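Local coordinates for protein thymine dioxygenase (Neurospora crassa, PDB 5C3Q) that probably hydroxylates the methyl group of thymine as an iron- and 2-oxoglutarate-dependent dioxygenase of the double-stranded beta-helix fold, at residues G26-T29 with L30-E33; N65-A68 with K69-L73. All coordinates share one frame; numbering follows the deposited sequence.

Contacts 1 and 2 come in that order along the chain, and all four segments fall in the N-terminal family region of the dioxygenase. Residues 26-33 span the N-cap and first turn of helix 28-44; residues 65-73 carry the last turns of helix 57-71 and the chain that follows. Strand 47-51 lies between the two helices in sequence. The contact centres are about 40 Å apart and the nearest atoms about 30 Å, so the two do not touch. Contact 1 starts a helix at the surface, away from the thymine, 2-oxoglutarate and metal sites, whereas contact 2 packs helix 57-71 on strand 190-200, which contributes Arg192, Leu194 and Tyr196 to the 2-oxoglutarate pocket.

Contact 1: residues G26-T29 with L30-E33; sequences GDET and LKLE
Asp27 and Lys31 are joined by the first main-chain bond of the helix, Lys31 N to Asp27 O at 2.9 Å. The same i to i+4 pattern continues with Leu32 N on Glu28 O at 3.1 Å and Glu33 N on Thr29 O at 2.9 Å. One more amide is taken up by a side chain: Asp27 is the N-cap, and its OD1 accepts from Leu30 N at 3.0 Å in an almost straight bond (N-H...O 173°). The carboxylate can fold back over the helix start because CG lies between the backbone N and the carbonyl carbon (chi1 68°). This N-cap opens helix 28-44, right after the short helix 21-25. The negative charge of the Asp27 carboxylate at the N-terminal end probably suits the helix dipole. Leu30 CD2 comes within 3.8 Å of Gly26 CA, and the leucine also touches Lys22. Lys31 doubles back at chi3 (-49°), laying CE 3.0 Å from Gly26 O, while NZ makes a weak hydrogen bond to Leu24 O and the side chain touches Phe23. With an alanine here CE and NZ are gone, and Leu24 O would probably lose its weak donor and Gly26 O its methylene cover. Glu28 is bent at chi2, with OE2 5.3 Å from Lys31 NZ, too far for a salt bridge, though the opposite charges may attract weakly.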
ATOM      1  N   GLY A  26      17.787 -17.337  -8.861  1.00 38.05           N
ATOM      2  CA  GLY A  26      18.016 -17.836 -10.220  1.00 39.06           C
ATOM      3  C   GLY A  26      19.413 -17.557 -10.744  1.00 39.75           C
ATOM      4  O   GLY A  26      20.111 -16.692 -10.219  1.00 40.25           O
ATOM      5  N   ASP A  27      19.831 -18.284 -11.781  1.00 40.60           N
ATOM      6  CA  ASP A  27      21.078 -17.945 -12.475  1.00 41.10           C
ATOM      7  C   ASP A  27      20.935 -16.575 -13.144  1.00 40.76           C
ATOM      8  O   ASP A  27      19.849 -15.984 -13.138  1.00 39.30           O
ATOM      9  CB  ASP A  27      21.516 -19.043 -13.468  1.00 42.33           C
ATOM     10  CG  ASP A  27      20.584 -19.194 -14.676  1.00 42.41           C
ATOM     11  OD1 ASP A  27      19.795 -18.281 -14.991  1.00 41.38           O
ATOM     12  OD2 ASP A  27      20.666 -20.254 -15.337  1.00 43.53           O
ATOM     13  N   GLU A  28      22.026 -16.071 -13.711  1.00 40.80           N
ATOM     14  CA  GLU A  28      22.051 -14.704 -14.238  1.00 40.99           C
ATOM     15  C   GLU A  28      20.993 -14.408 -15.304  1.00 39.01           C
ATOM     16  O   GLU A  28      20.412 -13.319 -15.309  1.00 38.28           O
ATOM     17  CB  GLU A  28      23.449 -14.350 -14.762  1.00 43.63           C
ATOM     18  CG  GLU A  28      24.329 -13.701 -13.708  1.00 45.53           C
ATOM     19  CD  GLU A  28      23.826 -12.328 -13.307  1.00 46.55           C
ATOM     20  OE1 GLU A  28      23.724 -11.456 -14.200  1.00 48.84           O
ATOM     21  OE2 GLU A  28      23.525 -12.121 -12.108  1.00 46.56           O
ATOM     22  N   THR A  29      20.742 -15.369 -16.192  1.00 37.56           N
ATOM     23  CA  THR A  29      19.724 -15.209 -17.233  1.00 36.55           C
ATOM     24  C   THR A  29      18.324 -15.114 -16.621  1.00 34.92           C
ATOM     25  O   THR A  29      17.566 -14.199 -16.938  1.00 34.07           O
ATOM     26  CB  THR A  29      19.750 -16.371 -18.247  1.00 37.21           C
ATOM     27  OG1 THR A  29      21.067 -16.500 -18.798  1.00 37.68           O
ATOM     28  CG2 THR A  29      18.753 -16.128 -19.383  1.00 37.08           C
ATOM     29  N   LEU A  30      17.995 -16.057 -15.745  1.00 34.13           N
ATOM     30  CA  LEU A  30      16.687 -16.082 -15.089  1.00 33.64           C
ATOM     31  C   LEU A  30      16.450 -14.845 -14.218  1.00 32.60           C
ATOM     32  O   LEU A  30      15.334 -14.324 -14.154  1.00 30.58           O
ATOM     33  CB  LEU A  30      16.554 -17.346 -14.238  1.00 34.23           C
ATOM     34  CG  LEU A  30      15.213 -17.581 -13.540  1.00 34.22           C
ATOM     35  CD1 LEU A  30      14.081 -17.704 -14.549  1.00 34.22           C
ATOM     36  CD2 LEU A  30      15.294 -18.830 -12.676  1.00 34.95           C
ATOM     37  N   LYS A  31      17.506 -14.400 -13.542  1.00 32.79           N
ATOM     38  CA  LYS A  31      17.472 -13.207 -12.699  1.00 32.54           C
ATOM     39  C   LYS A  31      17.079 -11.970 -13.500  1.00 31.43           C
ATOM     40  O   LYS A  31      16.188 -11.215 -13.103  1.00 29.79           O
ATOM     41  CB  LYS A  31      18.849 -12.990 -12.076  1.00 34.21           C
ATOM     42  CG  LYS A  31      18.882 -12.006 -10.919  1.00 35.14           C
ATOM     43  CD  LYS A  31      19.999 -12.324  -9.926  1.00 36.60           C
ATOM     44  CE  LYS A  31      19.997 -13.796  -9.524  1.00 37.93           C
ATOM     45  NZ  LYS A  31      20.583 -14.076  -8.186  1.00 39.05           N
ATOM     46  N   LEU A  32      17.759 -11.775 -14.628  1.00 31.40           N
ATOM     47  CA  LEU A  32      17.484 -10.655 -15.522  1.00 31.08           C
ATOM     48  C   LEU A  32      16.092 -10.748 -16.143  1.00 30.03           C
ATOM     49  O   LEU A  32      15.368  -9.752 -16.201  1.00 28.55           O
ATOM     50  CB  LEU A  32      18.542 -10.577 -16.628  1.00 32.51           C
ATOM     51  CG  LEU A  32      18.416  -9.392 -17.592  1.00 33.12           C
ATOM     52  CD1 LEU A  32      18.552  -8.065 -16.857  1.00 33.21           C
ATOM     53  CD2 LEU A  32      19.454  -9.492 -18.695  1.00 34.33           C
ATOM     54  N   GLU A  33      15.716 -11.940 -16.604  1.00 29.76           N
ATOM     55  CA  GLU A  33      14.375 -12.153 -17.159  1.00 29.65           C
ATOM     56  C   GLU A  33      13.303 -11.756 -16.143  1.00 27.41           C
ATOM     57  O   GLU A  33      12.322 -11.095 -16.481  1.00 26.41           O
ATOM     58  CB  GLU A  33      14.173 -13.616 -17.570  1.00 31.78           C
ATOM     59  CG  GLU A  33      12.817 -13.897 -18.212  1.00 33.48           C
ATOM     60  CD  GLU A  33      12.601 -15.366 -18.544  1.00 36.23           C
ATOM     61  OE1 GLU A  33      12.223 -15.661 -19.699  1.00 38.69           O
ATOM     62  OE2 GLU A  33      12.807 -16.229 -17.659  1.00 37.51           O
TER

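Contact 2: residues N65-A68 with K69-L73; sequences NTSA and KFFKL
Phe71 meets Ser67 one turn earlier at one side of its ring: CE2 is 3.4 Å from Ser67 OG, and CD2 is 3.2 Å from Ser67 O, which approaches the ring obliquely. One face of the Phe71 ring carries the neighbouring Phe70, whose CD2 sits over its centre, 3.8 Å above the plane. Phe71 CE1 in turn lies at the edge of the Phe70 ring, in its plane. This is the last part of helix 57-71, laid against the sheet of the double-stranded beta-helix fold. Ser67 and Phe71 both touch Leu193 of strand 190-200, and the Phe71 ring also meets His195, whereas Phe70 reaches the rings of Tyr123 and Phe147. The side chain of Phe71 is about 7 Å from that of Arg192, which binds 2-oxoglutarate, and about 11 Å from the ligand itself, consistent with a second-shell place behind the 2-oxoglutarate pocket. With OG anti to the backbone N (chi1 174°), Ser67 extends its hydroxyl alongside the Phe71 ring. Thr66, buried against helix 147-173, satisfies OG1 on His62 O. Behind the side chains run helical i to i+4 bonds from Lys69 N to Asn65 O, Phe70 N to Thr66 O and Phe71 N to Ser67 O. Lys69 passes its methylenes over Asn65 O, with CG 3.3 Å away. Lys72 does likewise at the following turn: its N bonds to Ala68 O at 3.2 Å, and its CG lies 3.4 Å from that same oxygen.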
ATOM      1  N   ASN A  65      -3.358 -12.727  12.310  1.00 31.87           N
ATOM      2  CA  ASN A  65      -4.028 -13.079  13.568  1.00 32.50           C
ATOM      3  C   ASN A  65      -3.751 -12.046  14.664  1.00 32.00           C
ATOM      4  O   ASN A  65      -4.647 -11.681  15.428  1.00 31.68           O
ATOM      5  CB  ASN A  65      -3.587 -14.463  14.054  1.00 34.26           C
ATOM      6  CG  ASN A  65      -4.139 -15.600  13.203  1.00 35.19           C
ATOM      7  OD1 ASN A  65      -5.254 -15.526  12.684  1.00 35.53           O
ATOM      8  ND2 ASN A  65      -3.365 -16.676  13.083  1.00 35.98           N
ATOM      9  N   THR A  66      -2.508 -11.580  14.732  1.00 31.18           N
ATOM     10  CA  THR A  66      -2.107 -10.562  15.697  1.00 31.14           C
ATOM     11  C   THR A  66      -2.809  -9.230  15.419  1.00 30.65           C
ATOM     12  O   THR A  66      -3.246  -8.546  16.349  1.00 30.56           O
ATOM     13  CB  THR A  66      -0.575 -10.373  15.692  1.00 31.21           C
ATOM     14  OG1 THR A  66       0.060 -11.649  15.836  1.00 31.26           O
ATOM     15  CG2 THR A  66      -0.128  -9.470  16.829  1.00 31.44           C
ATOM     16  N   SER A  67      -2.928  -8.877  14.138  1.00 29.74           N
ATOM     17  CA  SER A  67      -3.654  -7.674  13.727  1.00 29.49           C
ATOM     18  C   SER A  67      -5.127  -7.761  14.109  1.00 29.86           C
ATOM     19  O   SER A  67      -5.696  -6.796  14.626  1.00 29.56           O
ATOM     20  CB  SER A  67      -3.537  -7.462  12.212  1.00 28.95           C
ATOM     21  OG  SER A  67      -4.350  -6.381  11.785  1.00 28.49           O
ATOM     22  N   ALA A  68      -5.739  -8.914  13.843  1.00 30.26           N
ATOM     23  CA  ALA A  68      -7.133  -9.159  14.218  1.00 30.90           C
ATOM     24  C   ALA A  68      -7.342  -8.992  15.725  1.00 31.62           C
ATOM     25  O   ALA A  68      -8.379  -8.501  16.160  1.00 32.06           O
ATOM     26  CB  ALA A  68      -7.571 -10.548  13.773  1.00 31.26           C
ATOM     27  N   LYS A  69      -6.350  -9.391  16.514  1.00 32.22           N
ATOM     28  CA  LYS A  69      -6.416  -9.233  17.968  1.00 32.97           C
ATOM     29  C   LYS A  69      -6.373  -7.766  18.394  1.00 32.51           C
ATOM     30  O   LYS A  69      -7.029  -7.387  19.364  1.00 32.95           O
ATOM     31  CB  LYS A  69      -5.309 -10.038  18.656  1.00 33.73           C
ATOM     32  CG  LYS A  69      -5.562 -11.537  18.634  1.00 34.93           C
ATOM     33  CD  LYS A  69      -4.347 -12.327  19.087  1.00 36.03           C
ATOM     34  CE  LYS A  69      -4.596 -13.824  18.985  1.00 37.16           C
ATOM     35  NZ  LYS A  69      -3.575 -14.604  19.736  1.00 38.31           N
ATOM     36  N   PHE A  70      -5.622  -6.934  17.673  1.00 31.52           N
ATOM     37  CA  PHE A  70      -5.614  -5.501  17.971  1.00 31.01           C
ATOM     38  C   PHE A  70      -6.980  -4.869  17.732  1.00 30.92           C
ATOM     39  O   PHE A  70      -7.461  -4.106  18.558  1.00 30.41           O
ATOM     40  CB  PHE A  70      -4.576  -4.742  17.143  1.00 29.97           C
ATOM     41  CG  PHE A  70      -4.664  -3.250  17.307  1.00 29.65           C
ATOM     42  CD1 PHE A  70      -4.006  -2.613  18.350  1.00 30.10           C
ATOM     43  CD2 PHE A  70      -5.438  -2.485  16.442  1.00 29.01           C
ATOM     44  CE1 PHE A  70      -4.098  -1.240  18.512  1.00 30.00           C
ATOM     45  CE2 PHE A  70      -5.537  -1.113  16.600  1.00 28.81           C
ATOM     46  CZ  PHE A  70      -4.863  -0.489  17.633  1.00 29.36           C
ATOM     47  N   PHE A  71      -7.592  -5.163  16.589  1.00 31.12           N
ATOM     48  CA  PHE A  71      -8.848  -4.506  16.227  1.00 31.83           C
ATOM     49  C   PHE A  71     -10.027  -4.986  17.081  1.00 34.32           C
ATOM     50  O   PHE A  71     -11.045  -4.297  17.175  1.00 34.60           O
ATOM     51  CB  PHE A  71      -9.121  -4.639  14.725  1.00 30.69           C
ATOM     52  CG  PHE A  71      -8.185  -3.814  13.878  1.00 29.34           C
ATOM     53  CD1 PHE A  71      -8.261  -2.427  13.897  1.00 28.64           C
ATOM     54  CD2 PHE A  71      -7.216  -4.417  13.087  1.00 28.45           C
ATOM     55  CE1 PHE A  71      -7.399  -1.656  13.138  1.00 27.91           C
ATOM     56  CE2 PHE A  71      -6.352  -3.650  12.316  1.00 27.63           C
ATOM     57  CZ  PHE A  71      -6.445  -2.271  12.343  1.00 27.26           C
ATOM     58  N   LYS A  72      -9.871  -6.144  17.721  1.00 36.93           N
ATOM     59  CA  LYS A  72     -10.845  -6.640  18.704  1.00 39.60           C
ATOM     60  C   LYS A  72     -10.800  -5.886  20.038  1.00 40.55           C
ATOM     61  O   LYS A  72     -11.693  -6.050  20.862  1.00 41.05           O
ATOM     62  CB  LYS A  72     -10.642  -8.138  18.956  1.00 41.03           C
ATOM     63  CG  LYS A  72     -11.219  -9.023  17.865  1.00 42.17           C
ATOM     64  CD  LYS A  72     -10.905 -10.489  18.113  1.00 43.63           C
ATOM     65  CE  LYS A  72     -11.744 -11.390  17.222  1.00 44.49           C
ATOM     66  NZ  LYS A  72     -11.493 -12.829  17.503  1.00 45.77           N
ATOM     67  N   LEU A  73      -9.757  -5.084  20.257  1.00 41.12           N
ATOM     68  CA  LEU A  73      -9.695  -4.193  21.419  1.00 41.93           C
ATOM     69  C   LEU A  73     -10.917  -3.276  21.488  1.00 42.29           C
ATOM     70  O   LEU A  73     -11.482  -2.915  20.453  1.00 40.95           O
ATOM     71  CB  LEU A  73      -8.428  -3.320  21.386  1.00 41.57           C
ATOM     72  CG  LEU A  73      -7.280  -3.512  22.388  1.00 42.54           C
ATOM     73  CD1 LEU A  73      -7.190  -4.906  22.996  1.00 43.52           C
ATOM     74  CD2 LEU A  73      -5.965  -3.124  21.726  1.00 41.51           C
TER